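Transcription factor TAU 138 KDA subunit (Saccharomyces cerevisiae, PDB 5AIM) helps switch on tRNA and 5S RNA genes as a DNA-binding subunit of TFIIIC, which recognises intragenic promoters and assembles the TFIIIB-containing initiation complex that recruits RNA polymerase III. Local coordinates at residues R16-V21 with G56-M61; G27-R32 with Q91-K96; V21-G26 with I80-V85. One frame throughout, in Å; residues are numbered along the deposited sequence.

Contact 1 (R16-V21 with G56-M61); sequences RAILKV and GDVDLM
Asp57, whose CB packs against Ile18 CD1 at 4.0 Å, is held at both carboxylate oxygens by the helix it faces: OD1 is hydrogen-bonded to Ser11 OG and OD2 forms a salt bridge with Arg14 NE. Beside this polar grip the two helices meet through apolar side chains. Ile18 points toward helix 52-63 and divides its branches between two partners. Its CD1 reaches the CG2 methyl of Val58 at 3.7 Å, the two side chains crossing at about a right angle, while its CG2 lies 3.6 Å from Met61 SD. Met61 comes the other way, its chain sliding past Ile18 in the opposite direction. A bend at its last torsion (chi3 77°) places CE against helix 5-24, 4.0 Å from Leu19 N and 4.1 Å from Leu19 CB. Leu67 covers both Ile18 and Met61, and Leu31 packs on Val58. The short axes approach to 10.3 Å at a crossing angle of -74°, so contact is confined to about one turn of each helix. Such a steep, largely apolar crossing joins the first and third helices of the winged-helix fold, here the extended winged-helix domain of the subunit.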
loop_
_atom_site.group_PDB
_atom_site.type_symbol
_atom_site.label_atom_id
_atom_site.label_comp_id
_atom_site.label_asym_id
_atom_site.label_seq_id
_atom_site.Cartn_x
_atom_site.Cartn_y
_atom_site.Cartn_z
ATOM N N ARG A 16 -0.814 -1.031 -10.042
ATOM C CA ARG A 16 -2.261 -1.059 -10.255
ATOM C C ARG A 16 -2.965 -1.879 -9.178
ATOM O O ARG A 16 -4.055 -1.494 -8.698
ATOM C CB ARG A 16 -2.611 -1.613 -11.639
ATOM C CG ARG A 16 -2.242 -0.696 -12.801
ATOM C CD ARG A 16 -2.949 -1.124 -14.090
ATOM N NE ARG A 16 -2.746 -2.539 -14.408
ATOM C CZ ARG A 16 -1.697 -3.040 -15.056
ATOM N NH1 ARG A 16 -0.709 -2.255 -15.478
ATOM N NH2 ARG A 16 -1.633 -4.347 -15.276
ATOM N N ALA A 17 -2.371 -3.022 -8.829
ATOM C CA ALA A 17 -2.947 -3.875 -7.779
ATOM C C ALA A 17 -2.996 -3.155 -6.431
ATOM O O ALA A 17 -4.017 -3.176 -5.732
ATOM C CB ALA A 17 -2.164 -5.166 -7.650
ATOM N N ILE A 18 -1.886 -2.536 -6.050
ATOM C CA ILE A 18 -1.839 -1.781 -4.797
ATOM C C ILE A 18 -2.936 -0.719 -4.781
ATOM O O ILE A 18 -3.666 -0.567 -3.790
ATOM C CB ILE A 18 -0.457 -1.125 -4.619
ATOM C CG1 ILE A 18 0.592 -2.203 -4.351
ATOM C CG2 ILE A 18 -0.452 -0.125 -3.474
ATOM C CD1 ILE A 18 2.016 -1.747 -4.615
ATOM N N LEU A 19 -3.062 0.011 -5.881
ATOM C CA LEU A 19 -4.098 1.035 -5.967
ATOM C C LEU A 19 -5.526 0.472 -5.832
ATOM O O LEU A 19 -6.364 1.009 -5.070
ATOM C CB LEU A 19 -3.946 1.790 -7.287
ATOM C CG LEU A 19 -4.736 3.083 -7.433
ATOM C CD1 LEU A 19 -4.262 4.118 -6.437
ATOM C CD2 LEU A 19 -4.583 3.615 -8.842
ATOM N N LYS A 20 -5.816 -0.594 -6.578
ATOM C CA LYS A 20 -7.151 -1.207 -6.506
ATOM C C LYS A 20 -7.467 -1.746 -5.103
ATOM O O LYS A 20 -8.581 -1.570 -4.580
ATOM C CB LYS A 20 -7.304 -2.317 -7.557
ATOM C CG LYS A 20 -8.611 -3.112 -7.484
ATOM C CD LYS A 20 -9.848 -2.246 -7.654
ATOM C CE LYS A 20 -10.114 -1.926 -9.112
ATOM N NZ LYS A 20 -11.227 -0.945 -9.243
ATOM N N VAL A 21 -6.483 -2.402 -4.496
ATOM C CA VAL A 21 -6.656 -2.917 -3.143
ATOM C C VAL A 21 -6.884 -1.768 -2.166
ATOM O O VAL A 21 -7.780 -1.844 -1.323
ATOM C CB VAL A 21 -5.460 -3.786 -2.722
ATOM C CG1 VAL A 21 -5.488 -4.092 -1.239
ATOM C CG2 VAL A 21 -5.449 -5.069 -3.531
ATOM N N GLY A 56 8.788 -2.425 -2.776
ATOM C CA GLY A 56 9.404 -1.523 -3.744
ATOM C C GLY A 56 8.404 -0.650 -4.501
ATOM O O GLY A 56 8.599 0.571 -4.689
ATOM N N ASP A 57 7.318 -1.273 -4.938
ATOM C CA ASP A 57 6.307 -0.560 -5.703
ATOM C C ASP A 57 5.436 0.334 -4.822
ATOM O O ASP A 57 5.045 1.443 -5.240
ATOM C CB ASP A 57 5.492 -1.545 -6.532
ATOM C CG ASP A 57 6.277 -2.052 -7.727
ATOM O OD1 ASP A 57 6.910 -1.211 -8.406
ATOM O OD2 ASP A 57 6.311 -3.276 -7.972
ATOM N N VAL A 58 5.173 -0.105 -3.590
ATOM C CA VAL A 58 4.584 0.815 -2.622
ATOM C C VAL A 58 5.452 2.080 -2.506
ATOM O O VAL A 58 4.946 3.216 -2.544
ATOM C CB VAL A 58 4.425 0.162 -1.243
ATOM C CG1 VAL A 58 4.047 1.207 -0.184
ATOM C CG2 VAL A 58 3.380 -0.934 -1.313
ATOM N N ASP A 59 6.764 1.886 -2.387
ATOM C CA ASP A 59 7.677 3.019 -2.255
ATOM C C ASP A 59 7.621 3.922 -3.491
ATOM O O ASP A 59 7.568 5.162 -3.373
ATOM C CB ASP A 59 9.113 2.543 -2.025
ATOM C CG ASP A 59 9.331 1.988 -0.633
ATOM O OD1 ASP A 59 8.482 2.230 0.251
ATOM O OD2 ASP A 59 10.363 1.315 -0.420
ATOM N N LEU A 60 7.639 3.308 -4.676
ATOM C CA LEU A 60 7.492 4.104 -5.894
ATOM C C LEU A 60 6.218 4.940 -5.847
ATOM O O LEU A 60 6.221 6.119 -6.216
ATOM C CB LEU A 60 7.489 3.232 -7.146
ATOM C CG LEU A 60 8.805 2.568 -7.536
ATOM C CD1 LEU A 60 8.628 1.818 -8.843
ATOM C CD2 LEU A 60 9.918 3.588 -7.651
ATOM N N MET A 61 5.129 4.337 -5.380
ATOM C CA MET A 61 3.868 5.074 -5.273
ATOM C C MET A 61 3.873 6.189 -4.225
ATOM O O MET A 61 3.292 7.254 -4.441
ATOM C CB MET A 61 2.723 4.107 -5.017
ATOM C CG MET A 61 2.519 3.186 -6.188
ATOM S SD MET A 61 1.330 1.897 -5.855
ATOM C CE MET A 61 -0.204 2.811 -5.993
#

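Contact 2 (G27-R32 with Q91-K96)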
loop_
_atom_site.group_PDB
_atom_site.type_symbol
_atom_site.label_atom_id
_atom_site.label_comp_id
_atom_site.label_asym_id
_atom_site.label_seq_id
_atom_site.Cartn_x
_atom_site.Cartn_y
_atom_site.Cartn_z
ATOM N N GLY A 27 -9.217 2.846 1.735
ATOM C CA GLY A 27 -8.332 3.958 1.452
ATOM C C GLY A 27 -7.249 4.238 2.482
ATOM O O GLY A 27 -6.484 5.184 2.309
ATOM N N VAL A 28 -7.178 3.418 3.528
ATOM C CA VAL A 28 -6.187 3.575 4.593
ATOM C C VAL A 28 -5.731 2.191 5.014
ATOM O O VAL A 28 -6.559 1.287 5.187
ATOM C CB VAL A 28 -6.768 4.290 5.829
ATOM C CG1 VAL A 28 -5.649 4.645 6.793
ATOM C CG2 VAL A 28 -7.532 5.535 5.429
ATOM N N ALA A 29 -4.423 2.011 5.170
ATOM C CA ALA A 29 -3.910 0.727 5.638
ATOM C C ALA A 29 -2.567 0.870 6.318
ATOM O O ALA A 29 -1.736 1.674 5.905
ATOM C CB ALA A 29 -3.790 -0.248 4.481
ATOM N N TYR A 30 -2.362 0.098 7.381
ATOM C CA TYR A 30 -1.029 -0.094 7.914
ATOM C C TYR A 30 -0.231 -0.981 6.964
ATOM O O TYR A 30 -0.751 -1.962 6.421
ATOM C CB TYR A 30 -1.091 -0.731 9.305
ATOM C CG TYR A 30 -1.443 0.219 10.429
ATOM C CD1 TYR A 30 -0.791 1.439 10.571
ATOM C CD2 TYR A 30 -2.410 -0.115 11.366
ATOM C CE1 TYR A 30 -1.105 2.300 11.603
ATOM C CE2 TYR A 30 -2.725 0.741 12.414
ATOM C CZ TYR A 30 -2.069 1.950 12.524
ATOM O OH TYR A 30 -2.372 2.816 13.551
ATOM N N LEU A 31 1.031 -0.619 6.763
ATOM C CA LEU A 31 1.930 -1.410 5.945
ATOM C C LEU A 31 2.466 -2.551 6.797
ATOM O O LEU A 31 3.376 -2.378 7.607
ATOM C CB LEU A 31 3.054 -0.526 5.408
ATOM C CG LEU A 31 3.660 -0.858 4.049
ATOM C CD1 LEU A 31 2.588 -0.841 2.965
ATOM C CD2 LEU A 31 4.770 0.146 3.742
ATOM N N ARG A 32 1.859 -3.715 6.608
ATOM C CA ARG A 32 2.147 -4.896 7.404
ATOM C C ARG A 32 1.613 -6.106 6.649
ATOM O O ARG A 32 1.022 -5.963 5.576
ATOM C CB ARG A 32 1.487 -4.792 8.782
ATOM C CG ARG A 32 -0.032 -4.653 8.713
ATOM C CD ARG A 32 -0.693 -4.486 10.074
ATOM N NE ARG A 32 -2.111 -4.168 9.923
ATOM C CZ ARG A 32 -2.942 -3.911 10.928
ATOM N NH1 ARG A 32 -2.508 -3.918 12.181
ATOM N NH2 ARG A 32 -4.212 -3.628 10.668
ATOM N N GLN A 91 -7.904 8.861 10.925
ATOM C CA GLN A 91 -7.986 8.789 12.379
ATOM C C GLN A 91 -8.944 7.693 12.838
ATOM O O GLN A 91 -8.671 7.006 13.826
ATOM C CB GLN A 91 -8.372 10.143 12.974
ATOM C CG GLN A 91 -7.297 11.207 12.805
ATOM C CD GLN A 91 -5.961 10.805 13.410
ATOM O OE1 GLN A 91 -5.906 10.028 14.364
ATOM N NE2 GLN A 91 -4.878 11.332 12.853
ATOM N N ARG A 92 -10.052 7.512 12.115
ATOM C CA ARG A 92 -10.979 6.427 12.436
ATOM C C ARG A 92 -10.273 5.078 12.321
ATOM O O ARG A 92 -10.414 4.210 13.192
ATOM C CB ARG A 92 -12.217 6.466 11.534
ATOM C CG ARG A 92 -13.375 7.263 12.118
ATOM C CD ARG A 92 -14.665 7.089 11.319
ATOM N NE ARG A 92 -14.698 7.922 10.117
ATOM C CZ ARG A 92 -14.437 7.498 8.881
ATOM N NH1 ARG A 92 -14.118 6.230 8.642
ATOM N NH2 ARG A 92 -14.502 8.354 7.871
ATOM N N TYR A 93 -9.498 4.911 11.255
ATOM C CA TYR A 93 -8.723 3.687 11.085
ATOM C C TYR A 93 -7.698 3.509 12.216
ATOM O O TYR A 93 -7.588 2.428 12.793
ATOM C CB TYR A 93 -8.032 3.676 9.720
ATOM C CG TYR A 93 -7.185 2.447 9.458
ATOM C CD1 TYR A 93 -7.743 1.291 8.923
ATOM C CD2 TYR A 93 -5.824 2.450 9.730
ATOM C CE1 TYR A 93 -6.963 0.171 8.678
ATOM C CE2 TYR A 93 -5.039 1.336 9.486
ATOM C CZ TYR A 93 -5.611 0.203 8.962
ATOM O OH TYR A 93 -4.824 -0.903 8.727
ATOM N N ILE A 94 -6.949 4.562 12.538
ATOM C CA ILE A 94 -5.975 4.477 13.635
ATOM C C ILE A 94 -6.665 4.074 14.935
ATOM O O ILE A 94 -6.171 3.218 15.672
ATOM C CB ILE A 94 -5.221 5.810 13.834
ATOM C CG1 ILE A 94 -4.305 6.066 12.637
ATOM C CG2 ILE A 94 -4.405 5.808 15.150
ATOM C CD1 ILE A 94 -3.764 7.478 12.576
ATOM N N LEU A 95 -7.809 4.690 15.211
ATOM C CA LEU A 95 -8.565 4.377 16.422
ATOM C C LEU A 95 -9.048 2.928 16.422
ATOM O O LEU A 95 -8.936 2.230 17.428
ATOM C CB LEU A 95 -9.761 5.319 16.567
ATOM C CG LEU A 95 -10.594 5.120 17.834
ATOM C CD1 LEU A 95 -9.807 5.561 19.058
ATOM C CD2 LEU A 95 -11.911 5.870 17.731
ATOM N N LYS A 96 -9.599 2.482 15.297
ATOM C CA LYS A 96 -10.114 1.115 15.188
ATOM C C LYS A 96 -9.031 0.049 15.389
ATOM O O LYS A 96 -9.273 -0.984 16.015
ATOM C CB LYS A 96 -10.797 0.914 13.833
ATOM C CG LYS A 96 -11.304 -0.500 13.593
ATOM C CD LYS A 96 -12.171 -0.580 12.345
ATOM N NZ LYS A 96 -13.566 -2.102 10.925
HETATM O O HOH W 1 -3.609 2.194 15.649
HETATM O O HOH W 2 -5.859 -3.247 8.383
#
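This is a strand-to-helix contact, in which the C-terminal helix 87-96 of the extended winged-helix domain packs on strand 28-30, an outer strand of the three-stranded sheet. Strand and helix run 37° apart in direction, their short axes 8.8 Å from each other, and Tyr93 makes most of the helix's share of the contact. Tyr93 points toward the strand, CG anti to the backbone N, and its ring lies against Val28. Val28 slides past it in the opposite direction, placing CG1 3.7 Å from Tyr93 CD2, and Val28 O lies over one face of the ring, offset toward the rim. At the far end Tyr93 OH accepts a nearly straight hydrogen bond from Tyr30 N (3.0 Å, 169°), which satisfies a strand N-H on the helix side. Tyr93 CE2 sits 3.5 Å from Tyr30 CD2, over one face of the Tyr30 ring, and the two ring planes are inclined at 57°. Arg32 reaches toward Tyr93 tip to tip. A water bridges them, accepting from Arg32 NH2 and lying 2.6 Å from Tyr93 OH; the same NH2 makes a salt bridge with Glu97. Within its own segment the Arg32 guanidinium has Tyr30 CD2 over the centre of one face. Tyr30 OH, 3.9 Å from Ile94 CG1, shares a second water with the helix, and that water donates to Ile94 O at 2.8 Å.

Contact 3 (V21-G26 with I80-V85); sequences VMNTIG and IFLPTV
Met22 and Leu82 bring the end of helix 5-24 against the chain as it leaves strand 78-81. Met22 does so with its tip. Its CE methyl lies against the strand backbone, 3.5 Å from Ile80 O and 3.6 Å from Phe81 CA, while SD meets the CD1 methyl of Ile80 at 3.7 Å, the two side chains crossing obliquely. Bends at both chi2 (-66°) and chi3 (-67°) fold the methionine, the first placing SD and the second turning CE onto the strand. Lower on the same side chain, Met22 CB is touched by Leu82 CD2 at 4.0 Å. The other methyl of Leu82, CD1, packs against the amide group of Asn23, 3.6 Å from ND2, with the two side chains at about a right angle. That amide is steadied from within its own helix, because ND2 donates to Leu19 O. A third, smaller touch pairs Gly26 O with Val85 CG2 at 3.6 Å.

Two turns frame the contact. Helix 5-24 ends in a Schellman motif in which Gly26 takes a positive phi (108°); its carbonyl O is the atom that meets Val85. Across from it, a type I beta turn from Leu82 to Val85, closed by Val85 N bonding to Leu82 O at 3.0 Å, reverses the chain beyond the strand. Further out, Phe35 of helix 33-43 packs on Met22 and Ile80, Leu67 covers Leu82, and Ile90 of helix 87-96 meets Phe81 and Val85. The contact thus lies where the first helix abuts the middle strand of the sheet, between helices 33-43 and 87-96.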
loop_
_atom_site.group_PDB
_atom_site.type_symbol
_atom_site.label_atom_id
_atom_site.label_comp_id
_atom_site.label_asym_id
_atom_site.label_seq_id
_atom_site.Cartn_x
_atom_site.Cartn_y
_atom_site.Cartn_z
ATOM N N VAL A 21 -6.483 -2.402 -4.496
ATOM C CA VAL A 21 -6.656 -2.917 -3.143
ATOM C C VAL A 21 -6.884 -1.768 -2.166
ATOM O O VAL A 21 -7.780 -1.844 -1.323
ATOM C CB VAL A 21 -5.460 -3.786 -2.722
ATOM C CG1 VAL A 21 -5.488 -4.092 -1.239
ATOM C CG2 VAL A 21 -5.449 -5.069 -3.531
ATOM N N MET A 22 -6.097 -0.703 -2.291
ATOM C CA MET A 22 -6.293 0.440 -1.409
ATOM C C MET A 22 -7.694 1.015 -1.543
ATOM O O MET A 22 -8.330 1.328 -0.528
ATOM C CB MET A 22 -5.238 1.516 -1.658
ATOM C CG MET A 22 -3.874 1.158 -1.082
ATOM S SD MET A 22 -3.849 1.061 0.724
ATOM C CE MET A 22 -4.131 2.779 1.160
ATOM N N ASN A 23 -8.202 1.143 -2.768
ATOM C CA ASN A 23 -9.595 1.571 -2.899
ATOM C C ASN A 23 -10.569 0.591 -2.254
ATOM O O ASN A 23 -11.508 0.991 -1.553
ATOM C CB ASN A 23 -9.978 1.781 -4.358
ATOM C CG ASN A 23 -9.654 3.172 -4.837
ATOM O OD1 ASN A 23 -10.469 4.088 -4.725
ATOM N ND2 ASN A 23 -8.449 3.348 -5.344
ATOM N N THR A 24 -10.348 -0.695 -2.497
ATOM C CA THR A 24 -11.244 -1.728 -1.980
ATOM C C THR A 24 -11.334 -1.740 -0.448
ATOM O O THR A 24 -12.426 -1.854 0.110
ATOM C CB THR A 24 -10.832 -3.117 -2.502
ATOM O OG1 THR A 24 -10.885 -3.110 -3.935
ATOM C CG2 THR A 24 -11.762 -4.200 -1.994
ATOM N N ILE A 25 -10.191 -1.610 0.227
ATOM C CA ILE A 25 -10.168 -1.734 1.683
ATOM C C ILE A 25 -10.465 -0.443 2.455
ATOM O O ILE A 25 -10.400 -0.438 3.683
ATOM C CB ILE A 25 -8.838 -2.352 2.169
ATOM C CG1 ILE A 25 -7.679 -1.386 1.915
ATOM C CG2 ILE A 25 -8.630 -3.715 1.499
ATOM C CD1 ILE A 25 -6.309 -1.971 2.191
ATOM N N GLY A 26 -10.817 0.628 1.750
ATOM C CA GLY A 26 -11.321 1.834 2.394
ATOM C C GLY A 26 -10.366 3.013 2.380
ATOM O O GLY A 26 -10.664 4.059 2.971
ATOM N N ILE A 80 -0.194 3.918 5.121
ATOM C CA ILE A 80 -0.349 4.419 3.760
ATOM C C ILE A 80 -1.817 4.724 3.513
ATOM O O ILE A 80 -2.713 4.113 4.125
ATOM C CB ILE A 80 0.203 3.456 2.677
ATOM C CG1 ILE A 80 -0.425 2.064 2.784
ATOM C CG2 ILE A 80 1.726 3.392 2.770
ATOM C CD1 ILE A 80 -0.193 1.206 1.545
ATOM N N PHE A 81 -2.063 5.697 2.645
ATOM C CA PHE A 81 -3.428 6.108 2.377
ATOM C C PHE A 81 -3.583 6.742 1.004
ATOM O O PHE A 81 -2.642 7.296 0.458
ATOM C CB PHE A 81 -3.939 7.053 3.481
ATOM C CG PHE A 81 -3.039 8.223 3.761
ATOM C CD1 PHE A 81 -1.985 8.102 4.649
ATOM C CD2 PHE A 81 -3.265 9.450 3.165
ATOM C CE1 PHE A 81 -1.163 9.178 4.922
ATOM C CE2 PHE A 81 -2.447 10.530 3.432
ATOM C CZ PHE A 81 -1.395 10.394 4.314
ATOM N N LEU A 82 -4.783 6.626 0.445
ATOM C CA LEU A 82 -5.127 7.380 -0.750
ATOM C C LEU A 82 -5.137 8.855 -0.363
ATOM O O LEU A 82 -5.782 9.230 0.616
ATOM C CB LEU A 82 -6.488 6.946 -1.287
ATOM C CG LEU A 82 -6.556 5.502 -1.782
ATOM C CD1 LEU A 82 -7.971 5.117 -2.199
ATOM C CD2 LEU A 82 -5.602 5.275 -2.950
ATOM N N PRO A 83 -4.404 9.698 -1.105
ATOM C CA PRO A 83 -4.203 11.084 -0.663
ATOM C C PRO A 83 -5.479 11.873 -0.381
ATOM O O PRO A 83 -5.418 12.823 0.403
ATOM C CB PRO A 83 -3.456 11.713 -1.838
ATOM C CG PRO A 83 -2.727 10.586 -2.458
ATOM C CD PRO A 83 -3.630 9.399 -2.325
ATOM N N THR A 84 -6.600 11.496 -0.991
ATOM C CA THR A 84 -7.841 12.254 -0.840
ATOM C C THR A 84 -8.859 11.593 0.093
ATOM O O THR A 84 -10.006 12.026 0.161
ATOM C CB THR A 84 -8.519 12.477 -2.203
ATOM O OG1 THR A 84 -8.939 11.217 -2.740
ATOM C CG2 THR A 84 -7.563 13.157 -3.173
ATOM N N VAL A 85 -8.440 10.563 0.825
ATOM C CA VAL A 85 -9.366 9.789 1.651
ATOM C C VAL A 85 -9.953 10.614 2.802
ATOM O O VAL A 85 -11.077 10.364 3.245
ATOM C CB VAL A 85 -8.694 8.511 2.204
ATOM C CG1 VAL A 85 -7.626 8.854 3.247
ATOM C CG2 VAL A 85 -9.740 7.562 2.782
#

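Overall arrangement
The three contacts interlock within one extended winged-helix domain: along the chain the segments of every pair alternate. Contacts 1 and 3 share Val21 and helix 5-24, their centres about 11 Å apart, and meet where Leu19 CD1 packs on Leu82 CD2 at 3.9 Å. Contacts 2 and 3 have centres about 10 Å apart and use the neighbouring strands 28-30 and 78-81, probably joined by hydrogen bonds from Ile80 N to Ala29 O and from Leu82 N to Gly27 O. Contacts 1 and 2, about 17 Å apart between centres, touch through Val58 and Leu31. Helix 5-24 thus joins helix 52-63 to the sheet, whose outer strand 28-30 carries helix 87-96.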